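Local coordinates for protein deacetylase EF_0837 (Enterococcus faecalis, PDB 2ICS) that binds two zinc ions per subunit and, in vitro, acts as a very inefficient esterase that removes the acetyl group from acetyl-(R)-mandelate, at residues G245-D249 with N277-V283; F251-E257 with K292-V296; V79-T84 with P359-I364; K265-I269 with K306-P311. All coordinates share one frame; numbering follows the deposited sequence.

Interaction 1 of 4, residues G245-D249 with N277-V283; sequences GHGTD and NRENGPV
His246 turns its ring to Pro282 and Val283, and Asn277 its amide to Thr248, through their first torsions. In His246, CG stands opposite the backbone N (chi1 -167°); in Asn277, CG sits between N and the carbonyl carbon. The setting is a TIM barrel of the amidohydrolase kind: 245-249 is the loop after barrel strand 241-243. Its partner, 277-283, runs from the end of helix 275-279 into the next turn. Val283 CB lies over one face of the His246 ring, 4.1 Å from ND1, while Pro282 CG comes to 4.0 Å from His246 CE1 at a slant. A cis peptide precedes Pro282, and the proline ring is turned in against the loop, where its CG also touches Gly247 O and Thr248 O. Val283 slips a methyl alongside Gly247, with CG1 3.9 Å from Gly247 O. On the other flank Thr248 OG1 sits 3.4 Å from Asn277 CB. The Asn277 amide is held from its own side: OD1 accepts from Tyr274 N and ND2 donates to the carbonyl of the zinc ligand Asp272. A water accepts from Thr248 N at 2.7 Å and from Asn277 ND2, a lopsided link, firm to Thr248 and weak to Asn277. Gly247 and His246 are also paired by backbone bonds to Thr271 and Ser270, beside the zinc site. The imidazole is fixed in rotation by a bond to the next residue: His246 ND1 donates to Gly247 O over 2.7 Å, within 2° of the ring plane and onto a lone pair of the carbonyl.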
loop_
_atom_site.group_PDB
_atom_site.type_symbol
_atom_site.label_atom_id
_atom_site.label_comp_id
_atom_site.label_asym_id
_atom_site.label_seq_id
_atom_site.Cartn_x
_atom_site.Cartn_y
_atom_site.Cartn_z
ATOM N N GLY A 245 4.576 -1.769 4.447
ATOM C CA GLY A 245 3.584 -2.215 5.418
ATOM C C GLY A 245 4.017 -1.865 6.837
ATOM O O GLY A 245 4.034 -2.728 7.711
ATOM N N HIS A 246 4.352 -0.593 7.061
ATOM C CA HIS A 246 4.842 -0.105 8.357
ATOM C C HIS A 246 4.250 -0.793 9.578
ATOM O O HIS A 246 4.962 -1.482 10.314
ATOM C CB HIS A 246 4.633 1.406 8.481
ATOM C CG HIS A 246 5.383 2.022 9.626
ATOM N ND1 HIS A 246 5.183 1.642 10.936
ATOM C CD2 HIS A 246 6.348 2.973 9.654
ATOM C CE1 HIS A 246 5.991 2.333 11.721
ATOM N NE2 HIS A 246 6.709 3.147 10.970
ATOM N N GLY A 247 2.956 -0.590 9.805
ATOM C CA GLY A 247 2.301 -1.224 10.932
ATOM C C GLY A 247 2.835 -0.856 12.307
ATOM O O GLY A 247 3.777 -0.076 12.458
ATOM N N THR A 248 2.210 -1.426 13.325
ATOM C CA THR A 248 2.599 -1.168 14.696
ATOM C C THR A 248 3.975 -1.745 15.015
ATOM O O THR A 248 4.721 -1.161 15.794
ATOM C CB THR A 248 1.553 -1.751 15.670
ATOM O OG1 THR A 248 0.280 -1.155 15.399
ATOM C CG2 THR A 248 1.940 -1.473 17.125
ATOM N N ASP A 249 4.327 -2.868 14.401
ATOM C CA ASP A 249 5.619 -3.485 14.686
ATOM C C ASP A 249 6.423 -3.956 13.486
ATOM O O ASP A 249 7.324 -4.775 13.640
ATOM C CB ASP A 249 5.424 -4.673 15.632
ATOM C CG ASP A 249 5.084 -4.238 17.049
ATOM O OD1 ASP A 249 5.890 -3.491 17.660
ATOM O OD2 ASP A 249 4.016 -4.643 17.550
ATOM N N ASN A 277 -3.087 2.254 15.375
ATOM C CA ASN A 277 -1.789 2.855 15.085
ATOM C C ASN A 277 -1.922 4.173 14.334
ATOM O O ASN A 277 -0.952 4.914 14.205
ATOM C CB ASN A 277 -0.846 1.889 14.336
ATOM C CG ASN A 277 -1.390 1.426 13.002
ATOM O OD1 ASN A 277 -1.955 2.205 12.242
ATOM N ND2 ASN A 277 -1.191 0.147 12.700
ATOM N N ARG A 278 -3.127 4.476 13.853
ATOM C CA ARG A 278 -3.365 5.741 13.158
ATOM C C ARG A 278 -3.601 6.842 14.187
ATOM O O ARG A 278 -3.041 7.935 14.082
ATOM C CB ARG A 278 -4.599 5.666 12.242
ATOM C CG ARG A 278 -5.172 7.053 11.916
ATOM C CD ARG A 278 -6.220 7.043 10.811
ATOM N NE ARG A 278 -7.504 6.480 11.222
ATOM C CZ ARG A 278 -8.399 7.105 11.986
ATOM N NH1 ARG A 278 -8.163 8.335 12.439
ATOM N NH2 ARG A 278 -9.540 6.498 12.292
ATOM N N GLU A 279 -4.450 6.552 15.170
ATOM C CA GLU A 279 -4.775 7.524 16.209
ATOM C C GLU A 279 -3.630 7.753 17.182
ATOM O O GLU A 279 -3.316 8.888 17.519
ATOM C CB GLU A 279 -6.010 7.083 17.013
ATOM C CG GLU A 279 -7.352 7.326 16.341
ATOM C CD GLU A 279 -8.541 6.992 17.245
ATOM O OE1 GLU A 279 -9.687 7.041 16.761
ATOM O OE2 GLU A 279 -8.332 6.682 18.441
ATOM N N ASN A 280 -3.001 6.670 17.624
ATOM C CA ASN A 280 -1.928 6.774 18.602
ATOM C C ASN A 280 -0.516 6.577 18.061
ATOM O O ASN A 280 0.441 6.587 18.837
ATOM C CB ASN A 280 -2.171 5.768 19.736
ATOM C CG ASN A 280 -3.604 5.797 20.245
ATOM O OD1 ASN A 280 -4.135 6.855 20.584
ATOM N ND2 ASN A 280 -4.238 4.626 20.303
ATOM N N GLY A 281 -0.377 6.409 16.748
ATOM C CA GLY A 281 0.944 6.192 16.178
ATOM C C GLY A 281 1.327 4.733 16.354
ATOM O O GLY A 281 0.551 3.970 16.934
ATOM N N PRO A 282 2.518 4.304 15.904
ATOM C CA PRO A 282 3.586 5.045 15.225
ATOM C C PRO A 282 3.325 5.424 13.758
ATOM O O PRO A 282 4.025 6.271 13.200
ATOM C CB PRO A 282 4.779 4.115 15.380
ATOM C CG PRO A 282 4.148 2.772 15.243
ATOM C CD PRO A 282 2.921 2.902 16.121
ATOM N N VAL A 283 2.340 4.791 13.130
ATOM C CA VAL A 283 2.004 5.116 11.744
ATOM C C VAL A 283 0.738 5.947 11.786
ATOM O O VAL A 283 -0.340 5.434 12.067
ATOM C CB VAL A 283 1.747 3.844 10.898
ATOM C CG1 VAL A 283 1.143 2.776 11.750
ATOM C CG2 VAL A 283 0.816 4.164 9.724
HETATM O O HOH W 1 0.024 -2.981 12.765
#

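Interaction 2 of 4, residues F251-E257 with K292-V296; sequences FNFHVAE and KLRVV
Phe253 leans across to Lys292, Val295 and Val296, the last turn of helix 286-296, from the first turn of helix 253-261. Its CB leaves the helix beside the contact instead of straight at it, and with CG opposite the carbonyl carbon (chi1 -85°) the ring is carried over to the other helix. From there CD1, CE1 and CZ do the touching. CD1 of Phe253 meets Val296 CG2 at 3.9 Å, near the ring plane; CE1 comes next to Val295 CG1, a methyl whose exact place is doubtful; and CZ, the tip, rests 3.9 Å from Lys292 CG, with the lysine chain crossing at about a right angle. One face of the same ring is taken by Phe251, whose CE2 stands 3.8 Å above the plane near the rim.

Val296 lies between the helices; over 253-257 and 292-296 the axes approach to 10.1 Å, at a signed crossing angle of -55°. Its CG2 also touches Ala256 CB at 4.0 Å, and CG1 lies against Ala256 O and Glu257 CG. The helix 253-261 starts at an N-cap: Asn252 OD1 accepts from Val255 N at 3.0 Å, in the carbonyl plane. No hydrogen bond links the two segments. Two barrel helices are therefore joined here by aromatic rings, methyls and the aliphatic stem of a lysine, a contact held by apolar packing, with Glu257 paired to Arg351 in a salt bridge and the buried Lys292 ammonium gripped by the carbonyls of Pro282 and Thr344.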
loop_
_atom_site.group_PDB
_atom_site.type_symbol
_atom_site.label_atom_id
_atom_site.label_comp_id
_atom_site.label_asym_id
_atom_site.label_seq_id
_atom_site.Cartn_x
_atom_site.Cartn_y
_atom_site.Cartn_z
ATOM N N PHE A 251 8.173 -1.859 10.924
ATOM C CA PHE A 251 9.127 -0.974 10.255
ATOM C C PHE A 251 10.227 -0.500 11.196
ATOM O O PHE A 251 9.962 0.128 12.216
ATOM C CB PHE A 251 8.437 0.247 9.648
ATOM C CG PHE A 251 9.397 1.211 9.006
ATOM C CD1 PHE A 251 10.029 0.889 7.811
ATOM C CD2 PHE A 251 9.723 2.414 9.632
ATOM C CE1 PHE A 251 10.977 1.746 7.244
ATOM C CE2 PHE A 251 10.671 3.280 9.077
ATOM C CZ PHE A 251 11.300 2.943 7.878
ATOM N N ASN A 252 11.468 -0.781 10.821
ATOM C CA ASN A 252 12.626 -0.421 11.623
ATOM C C ASN A 252 13.563 0.480 10.806
ATOM O O ASN A 252 14.017 0.098 9.725
ATOM C CB ASN A 252 13.322 -1.718 12.073
ATOM C CG ASN A 252 14.548 -1.474 12.941
ATOM O OD1 ASN A 252 15.597 -1.046 12.454
ATOM N ND2 ASN A 252 14.421 -1.758 14.236
ATOM N N PHE A 253 13.822 1.687 11.315
ATOM C CA PHE A 253 14.701 2.652 10.643
ATOM C C PHE A 253 16.075 2.072 10.327
ATOM O O PHE A 253 16.579 2.213 9.208
ATOM C CB PHE A 253 14.908 3.906 11.505
ATOM C CG PHE A 253 13.824 4.951 11.360
ATOM C CD1 PHE A 253 13.579 5.558 10.135
ATOM C CD2 PHE A 253 13.100 5.372 12.467
ATOM C CE1 PHE A 253 12.635 6.573 10.016
ATOM C CE2 PHE A 253 12.153 6.389 12.360
ATOM C CZ PHE A 253 11.922 6.990 11.133
ATOM N N HIS A 254 16.685 1.423 11.312
ATOM C CA HIS A 254 18.011 0.861 11.107
ATOM C C HIS A 254 18.042 -0.111 9.931
ATOM O O HIS A 254 18.978 -0.100 9.126
ATOM C CB HIS A 254 18.497 0.153 12.369
ATOM C CG HIS A 254 19.894 -0.370 12.253
ATOM N ND1 HIS A 254 20.982 0.457 12.084
ATOM C CD2 HIS A 254 20.372 -1.637 12.213
ATOM C CE1 HIS A 254 22.071 -0.277 11.940
ATOM N NE2 HIS A 254 21.727 -1.552 12.013
ATOM N N VAL A 255 17.011 -0.941 9.827
ATOM C CA VAL A 255 16.942 -1.915 8.748
ATOM C C VAL A 255 16.837 -1.237 7.379
ATOM O O VAL A 255 17.538 -1.612 6.434
ATOM C CB VAL A 255 15.748 -2.869 8.955
ATOM C CG1 VAL A 255 15.632 -3.829 7.782
ATOM C CG2 VAL A 255 15.935 -3.648 10.260
ATOM N N ALA A 256 15.962 -0.239 7.284
ATOM C CA ALA A 256 15.758 0.504 6.041
ATOM C C ALA A 256 17.018 1.262 5.647
ATOM O O ALA A 256 17.372 1.330 4.465
ATOM C CB ALA A 256 14.585 1.487 6.200
ATOM N N GLU A 257 17.688 1.839 6.641
ATOM C CA GLU A 257 18.908 2.593 6.397
ATOM C C GLU A 257 20.017 1.656 5.959
ATOM O O GLU A 257 20.757 1.958 5.024
ATOM C CB GLU A 257 19.324 3.359 7.657
ATOM C CG GLU A 257 18.301 4.402 8.094
ATOM C CD GLU A 257 18.590 4.979 9.467
ATOM O OE1 GLU A 257 19.087 4.232 10.340
ATOM O OE2 GLU A 257 18.300 6.176 9.682
ATOM N N LYS A 292 9.182 9.180 6.430
ATOM C CA LYS A 292 10.153 8.308 7.088
ATOM C C LYS A 292 11.170 7.783 6.078
ATOM O O LYS A 292 12.360 7.702 6.369
ATOM C CB LYS A 292 9.445 7.150 7.794
ATOM C CG LYS A 292 8.662 7.596 9.028
ATOM C CD LYS A 292 7.958 6.437 9.728
ATOM C CE LYS A 292 7.158 6.949 10.922
ATOM N NZ LYS A 292 6.271 5.917 11.517
ATOM N N LEU A 293 10.716 7.427 4.882
ATOM C CA LEU A 293 11.660 6.951 3.878
ATOM C C LEU A 293 12.440 8.123 3.305
ATOM O O LEU A 293 13.509 7.948 2.723
ATOM C CB LEU A 293 10.926 6.187 2.784
ATOM C CG LEU A 293 10.616 4.828 3.419
ATOM C CD1 LEU A 293 9.174 4.448 3.207
ATOM C CD2 LEU A 293 11.583 3.794 2.870
ATOM N N ARG A 294 11.907 9.326 3.484
ATOM C CA ARG A 294 12.592 10.514 3.007
ATOM C C ARG A 294 13.779 10.731 3.931
ATOM O O ARG A 294 14.892 10.978 3.474
ATOM C CB ARG A 294 11.664 11.731 3.049
ATOM C CG ARG A 294 12.370 13.061 2.783
ATOM C CD ARG A 294 13.208 13.005 1.519
ATOM N NE ARG A 294 13.898 14.264 1.253
ATOM C CZ ARG A 294 15.101 14.349 0.691
ATOM N NH1 ARG A 294 15.755 13.246 0.339
ATOM N NH2 ARG A 294 15.651 15.537 0.477
ATOM N N VAL A 295 13.537 10.613 5.233
ATOM C CA VAL A 295 14.591 10.806 6.220
ATOM C C VAL A 295 15.610 9.669 6.127
ATOM O O VAL A 295 16.785 9.854 6.442
ATOM C CB VAL A 295 14.010 10.879 7.661
ATOM C CG1 VAL A 295 13.608 9.495 8.145
ATOM C CG2 VAL A 295 15.028 11.501 8.598
ATOM N N VAL A 296 15.155 8.494 5.698
ATOM C CA VAL A 296 16.040 7.348 5.531
ATOM C C VAL A 296 17.035 7.649 4.412
ATOM O O VAL A 296 18.194 7.245 4.477
ATOM C CB VAL A 296 15.251 6.058 5.158
ATOM C CG1 VAL A 296 16.197 4.993 4.596
ATOM C CG2 VAL A 296 14.547 5.512 6.378
#

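Interaction 3 of 4, residues V79-T84 with P359-I364; sequences VKKGVT and PIKTII
Thr84 and Thr362 meet methyl to methyl, CG2 to CG2 at 3.6 Å, and the same Thr84 methyl presses toward Ile363 O at 3.3 Å. It points that way because Thr84 CG2 is opposite the carbonyl carbon, leaving OG1 (chi1 59°) to bond Trp56 O. Thr362 OG1, beside its backbone N, comes to 3.2 Å from Gly82 CA. Ile364 reaches with CD1 to Val79 CB, 3.7 Å away, the two side chains crossing at about a right angle. At the other end Pro359 CB lies 3.7 Å from Gly82 CA, the two backbones coming close at a glycine with positive phi, and Pro359 CG rests on Lys81 O.

One layer out, Gly82 O accepts from Thr332 OG1, while Ile363 turns away to Leu7 and Ile9 of strand 5-13. Strands 83-89 and 350-364 are not neighbours in their sheet: 51-61 and 331-344 lie between them, so the segments meet through side chains and a few backbone atoms, with no hydrogen bond across. Strand 350-364 carries a classic beta bulge here, Ile360 and Lys361 both facing Ile333. This is where the barrel of an amidohydrolase joins the beta domain that the two ends of the chain build together.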
loop_
_atom_site.group_PDB
_atom_site.type_symbol
_atom_site.label_atom_id
_atom_site.label_comp_id
_atom_site.label_asym_id
_atom_site.label_seq_id
_atom_site.Cartn_x
_atom_site.Cartn_y
_atom_site.Cartn_z
ATOM N N VAL A 79 -9.300 9.264 1.344
ATOM C CA VAL A 79 -9.514 10.615 0.857
ATOM C C VAL A 79 -9.062 11.717 1.816
ATOM O O VAL A 79 -8.442 12.685 1.391
ATOM C CB VAL A 79 -11.003 10.824 0.471
ATOM C CG1 VAL A 79 -11.902 10.580 1.674
ATOM C CG2 VAL A 79 -11.208 12.227 -0.094
ATOM N N LYS A 80 -9.342 11.569 3.105
ATOM C CA LYS A 80 -8.954 12.596 4.063
ATOM C C LYS A 80 -7.445 12.704 4.292
ATOM O O LYS A 80 -6.981 13.632 4.949
ATOM C CB LYS A 80 -9.677 12.367 5.397
ATOM C CG LYS A 80 -11.203 12.418 5.275
ATOM C CD LYS A 80 -11.881 12.318 6.639
ATOM C CE LYS A 80 -13.407 12.219 6.520
ATOM N NZ LYS A 80 -14.045 13.432 5.925
ATOM N N LYS A 81 -6.680 11.766 3.744
ATOM C CA LYS A 81 -5.228 11.783 3.904
ATOM C C LYS A 81 -4.534 11.877 2.546
ATOM O O LYS A 81 -3.337 11.598 2.417
ATOM C CB LYS A 81 -4.773 10.525 4.652
ATOM C CG LYS A 81 -5.385 10.389 6.046
ATOM C CD LYS A 81 -4.989 11.566 6.937
ATOM C CE LYS A 81 -5.622 11.473 8.318
ATOM N NZ LYS A 81 -5.211 10.246 9.052
ATOM N N GLY A 82 -5.299 12.273 1.538
ATOM C CA GLY A 82 -4.755 12.412 0.198
ATOM C C GLY A 82 -4.577 11.093 -0.526
ATOM O O GLY A 82 -3.954 11.047 -1.586
ATOM N N VAL A 83 -5.115 10.017 0.041
ATOM C CA VAL A 83 -5.000 8.703 -0.577
ATOM C C VAL A 83 -6.298 8.391 -1.324
ATOM O O VAL A 83 -7.362 8.255 -0.718
ATOM C CB VAL A 83 -4.702 7.616 0.491
ATOM C CG1 VAL A 83 -4.493 6.260 -0.180
ATOM C CG2 VAL A 83 -3.446 8.001 1.290
ATOM N N THR A 84 -6.206 8.298 -2.647
ATOM C CA THR A 84 -7.371 8.042 -3.482
ATOM C C THR A 84 -7.812 6.579 -3.541
ATOM O O THR A 84 -8.988 6.294 -3.749
ATOM C CB THR A 84 -7.134 8.561 -4.922
ATOM O OG1 THR A 84 -5.982 7.920 -5.486
ATOM C CG2 THR A 84 -6.911 10.065 -4.909
ATOM N N PRO A 359 -1.068 16.748 1.818
ATOM C CA PRO A 359 -2.079 16.863 0.764
ATOM C C PRO A 359 -3.024 18.016 1.102
ATOM O O PRO A 359 -3.416 18.171 2.255
ATOM C CB PRO A 359 -2.785 15.513 0.821
ATOM C CG PRO A 359 -2.735 15.186 2.279
ATOM C CD PRO A 359 -1.310 15.557 2.651
ATOM N N ILE A 360 -3.374 18.831 0.113
ATOM C CA ILE A 360 -4.281 19.939 0.366
ATOM C C ILE A 360 -5.577 19.747 -0.405
ATOM O O ILE A 360 -6.609 20.312 -0.051
ATOM C CB ILE A 360 -3.649 21.297 -0.014
ATOM C CG1 ILE A 360 -3.315 21.323 -1.503
ATOM C CG2 ILE A 360 -2.405 21.549 0.833
ATOM C CD1 ILE A 360 -2.767 22.665 -1.972
ATOM N N LYS A 361 -5.511 18.955 -1.469
ATOM C CA LYS A 361 -6.680 18.644 -2.284
ATOM C C LYS A 361 -6.555 17.220 -2.789
ATOM O O LYS A 361 -5.460 16.758 -3.110
ATOM C CB LYS A 361 -6.809 19.590 -3.480
ATOM C CG LYS A 361 -7.488 20.913 -3.167
ATOM C CD LYS A 361 -7.835 21.669 -4.441
ATOM C CE LYS A 361 -8.661 22.912 -4.142
ATOM N NZ LYS A 361 -7.945 23.856 -3.242
ATOM N N THR A 362 -7.679 16.521 -2.851
ATOM C CA THR A 362 -7.681 15.150 -3.319
ATOM C C THR A 362 -8.833 14.964 -4.292
ATOM O O THR A 362 -9.984 15.258 -3.976
ATOM C CB THR A 362 -7.827 14.164 -2.137
ATOM O OG1 THR A 362 -6.785 14.409 -1.181
ATOM C CG2 THR A 362 -7.725 12.728 -2.625
ATOM N N ILE A 363 -8.512 14.489 -5.487
ATOM C CA ILE A 363 -9.519 14.271 -6.509
ATOM C C ILE A 363 -9.705 12.782 -6.716
ATOM O O ILE A 363 -8.731 12.043 -6.868
ATOM C CB ILE A 363 -9.105 14.915 -7.844
ATOM C CG1 ILE A 363 -8.862 16.409 -7.634
ATOM C CG2 ILE A 363 -10.190 14.685 -8.891
ATOM C CD1 ILE A 363 -8.395 17.123 -8.863
ATOM N N ILE A 364 -10.963 12.353 -6.725
ATOM C CA ILE A 364 -11.294 10.951 -6.897
ATOM C C ILE A 364 -12.374 10.803 -7.959
ATOM O O ILE A 364 -13.466 11.357 -7.824
ATOM C CB ILE A 364 -11.819 10.344 -5.581
ATOM C CG1 ILE A 364 -10.786 10.545 -4.467
ATOM C CG2 ILE A 364 -12.142 8.870 -5.786
ATOM C CD1 ILE A 364 -11.168 9.909 -3.127
#

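Interaction 4 of 4, residues K265-I269 with K306-P311; sequences KAASI and KVTKAP
Lys306 and Ile269 make the tight half of this contact. Ile269 N donates to Lys306 O at 3.0 Å in a nearly straight bond (171°), although it approaches from above the carbonyl plane, not along a lone pair. Ser268 CA also comes to 3.4 Å from that oxygen, as a CA-H...O contact. Around this bond the apolar surface closes: Ile269 CG1 and CD1 each lie 4.0 Å from Lys306 CB, and Ile269 CB is 3.9 Å from Val307 CG1. Ala310 CB meets Ala267 O from the first turn of helix 309-314.

The other half is wetter. The Lys306 chain runs extended along the backbone of Ala267 and Ala266, then bends at its last torsion (Lys306 chi4 -57°), which turns NZ back onto Ala266 O. That bond is 2.8 Å long and lies in the carbonyl plane. A water donates to Ala267 O at 2.7 Å and accepts, weakly, from Lys306 NZ, so the ammonium has a firm carbonyl partner and a weak water to one side. Lys265 starts toward the same side but leads its own NZ away to Glu302.

The buried hydroxyl of Ser268 is claimed by Asp243. The Ser268 backbone, like that of Ala267, is bonded to Phe242 of strand 241-243, so 265-269 runs beside that strand, in the barrel wall between it and strand 51-61. Val307 lies against helix 286-296 and Trp56, Ile269 packs on Thr289 of that helix, and Pro311 rests on Ile57 and Asp59 of strand 51-61.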
loop_
_atom_site.group_PDB
_atom_site.type_symbol
_atom_site.label_atom_id
_atom_site.label_comp_id
_atom_site.label_asym_id
_atom_site.label_seq_id
_atom_site.Cartn_x
_atom_site.Cartn_y
_atom_site.Cartn_z
ATOM N N LYS A 265 16.210 -0.761 -1.945
ATOM C CA LYS A 265 15.080 0.127 -1.667
ATOM C C LYS A 265 13.764 -0.637 -1.794
ATOM O O LYS A 265 13.660 -1.580 -2.585
ATOM C CB LYS A 265 15.053 1.302 -2.656
ATOM C CG LYS A 265 16.271 2.205 -2.604
ATOM C CD LYS A 265 16.176 3.337 -3.628
ATOM C CE LYS A 265 17.415 4.229 -3.555
ATOM N NZ LYS A 265 17.387 5.356 -4.527
ATOM N N ALA A 266 12.759 -0.229 -1.022
ATOM C CA ALA A 266 11.461 -0.880 -1.098
ATOM C C ALA A 266 10.819 -0.495 -2.432
ATOM O O ALA A 266 11.003 0.620 -2.924
ATOM C CB ALA A 266 10.574 -0.439 0.063
ATOM N N ALA A 267 10.072 -1.420 -3.017
ATOM C CA ALA A 267 9.407 -1.170 -4.288
ATOM C C ALA A 267 8.172 -0.306 -4.076
ATOM O O ALA A 267 7.819 0.519 -4.924
ATOM C CB ALA A 267 9.012 -2.493 -4.938
ATOM N N SER A 268 7.507 -0.511 -2.943
ATOM C CA SER A 268 6.309 0.247 -2.623
ATOM C C SER A 268 6.237 0.574 -1.138
ATOM O O SER A 268 6.696 -0.195 -0.283
ATOM C CB SER A 268 5.052 -0.526 -3.053
ATOM O OG SER A 268 5.044 -1.846 -2.534
ATOM N N ILE A 269 5.650 1.729 -0.851
ATOM C CA ILE A 269 5.495 2.218 0.504
ATOM C C ILE A 269 4.034 2.115 0.925
ATOM O O ILE A 269 3.143 2.617 0.240
ATOM C CB ILE A 269 5.977 3.685 0.591
ATOM C CG1 ILE A 269 7.480 3.741 0.307
ATOM C CG2 ILE A 269 5.673 4.280 1.963
ATOM C CD1 ILE A 269 8.010 5.145 0.179
ATOM N N LYS A 306 6.589 5.353 -5.550
ATOM C CA LYS A 306 6.350 4.200 -4.693
ATOM C C LYS A 306 4.986 4.166 -3.990
ATOM O O LYS A 306 4.655 3.182 -3.328
ATOM C CB LYS A 306 7.494 4.074 -3.679
ATOM C CG LYS A 306 8.818 3.740 -4.358
ATOM C CD LYS A 306 9.997 3.789 -3.410
ATOM C CE LYS A 306 11.316 3.704 -4.187
ATOM N NZ LYS A 306 11.407 2.474 -5.042
ATOM N N VAL A 307 4.203 5.235 -4.128
ATOM C CA VAL A 307 2.861 5.272 -3.542
ATOM C C VAL A 307 1.841 5.504 -4.657
ATOM O O VAL A 307 0.693 5.849 -4.392
ATOM C CB VAL A 307 2.695 6.388 -2.467
ATOM C CG1 VAL A 307 3.600 6.108 -1.276
ATOM C CG2 VAL A 307 2.995 7.759 -3.067
ATOM N N THR A 308 2.274 5.317 -5.907
ATOM C CA THR A 308 1.383 5.492 -7.056
ATOM C C THR A 308 1.580 4.424 -8.126
ATOM O O THR A 308 0.845 3.438 -8.173
ATOM C CB THR A 308 1.555 6.878 -7.726
ATOM O OG1 THR A 308 2.934 7.092 -8.058
ATOM C CG2 THR A 308 1.074 7.977 -6.803
ATOM N N LYS A 309 2.579 4.615 -8.978
ATOM C CA LYS A 309 2.847 3.671 -10.062
ATOM C C LYS A 309 3.184 2.258 -9.585
ATOM O O LYS A 309 2.681 1.279 -10.131
ATOM C CB LYS A 309 3.985 4.199 -10.945
ATOM C CG LYS A 309 4.248 3.351 -12.179
ATOM C CD LYS A 309 5.434 3.881 -12.973
ATOM C CE LYS A 309 5.632 3.088 -14.255
ATOM N NZ LYS A 309 6.810 3.569 -15.025
ATOM N N ALA A 310 4.032 2.148 -8.569
ATOM C CA ALA A 310 4.416 0.835 -8.059
ATOM C C ALA A 310 3.214 0.045 -7.519
ATOM O O ALA A 310 2.917 -1.042 -8.006
ATOM C CB ALA A 310 5.486 0.984 -6.984
ATOM N N PRO A 311 2.510 0.574 -6.504
ATOM C CA PRO A 311 1.360 -0.179 -5.992
ATOM C C PRO A 311 0.351 -0.492 -7.098
ATOM O O PRO A 311 -0.225 -1.578 -7.128
ATOM C CB PRO A 311 0.791 0.738 -4.906
ATOM C CG PRO A 311 1.268 2.112 -5.300
ATOM C CD PRO A 311 2.669 1.851 -5.786
HETATM O O HOH W 2 9.237 1.050 -7.159
#

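In the fold
Interaction 1 is nearest the active site: Gly247 is about 3 Å from the side chain of the zinc ligand Asp272 and about 7 Å from both a zinc ion and adenine, by nearest atoms. Interaction 2 adjoins it, centres 14 Å apart, where Lys292 NZ lies 2.8 Å from Pro282 O, a probable hydrogen bond, and Phe251 meets the His246 ring. Interaction 2 reaches interaction 4 through Leu293 CD1, 3.3 Å from Ile269 CD1. Along the chain these three cross one another, so the segments interleave around the barrel. Interaction 3 spans all of them, joining residues far apart in sequence, and lies about 25 Å, centre to centre, from interaction 2, away from the annotated sites.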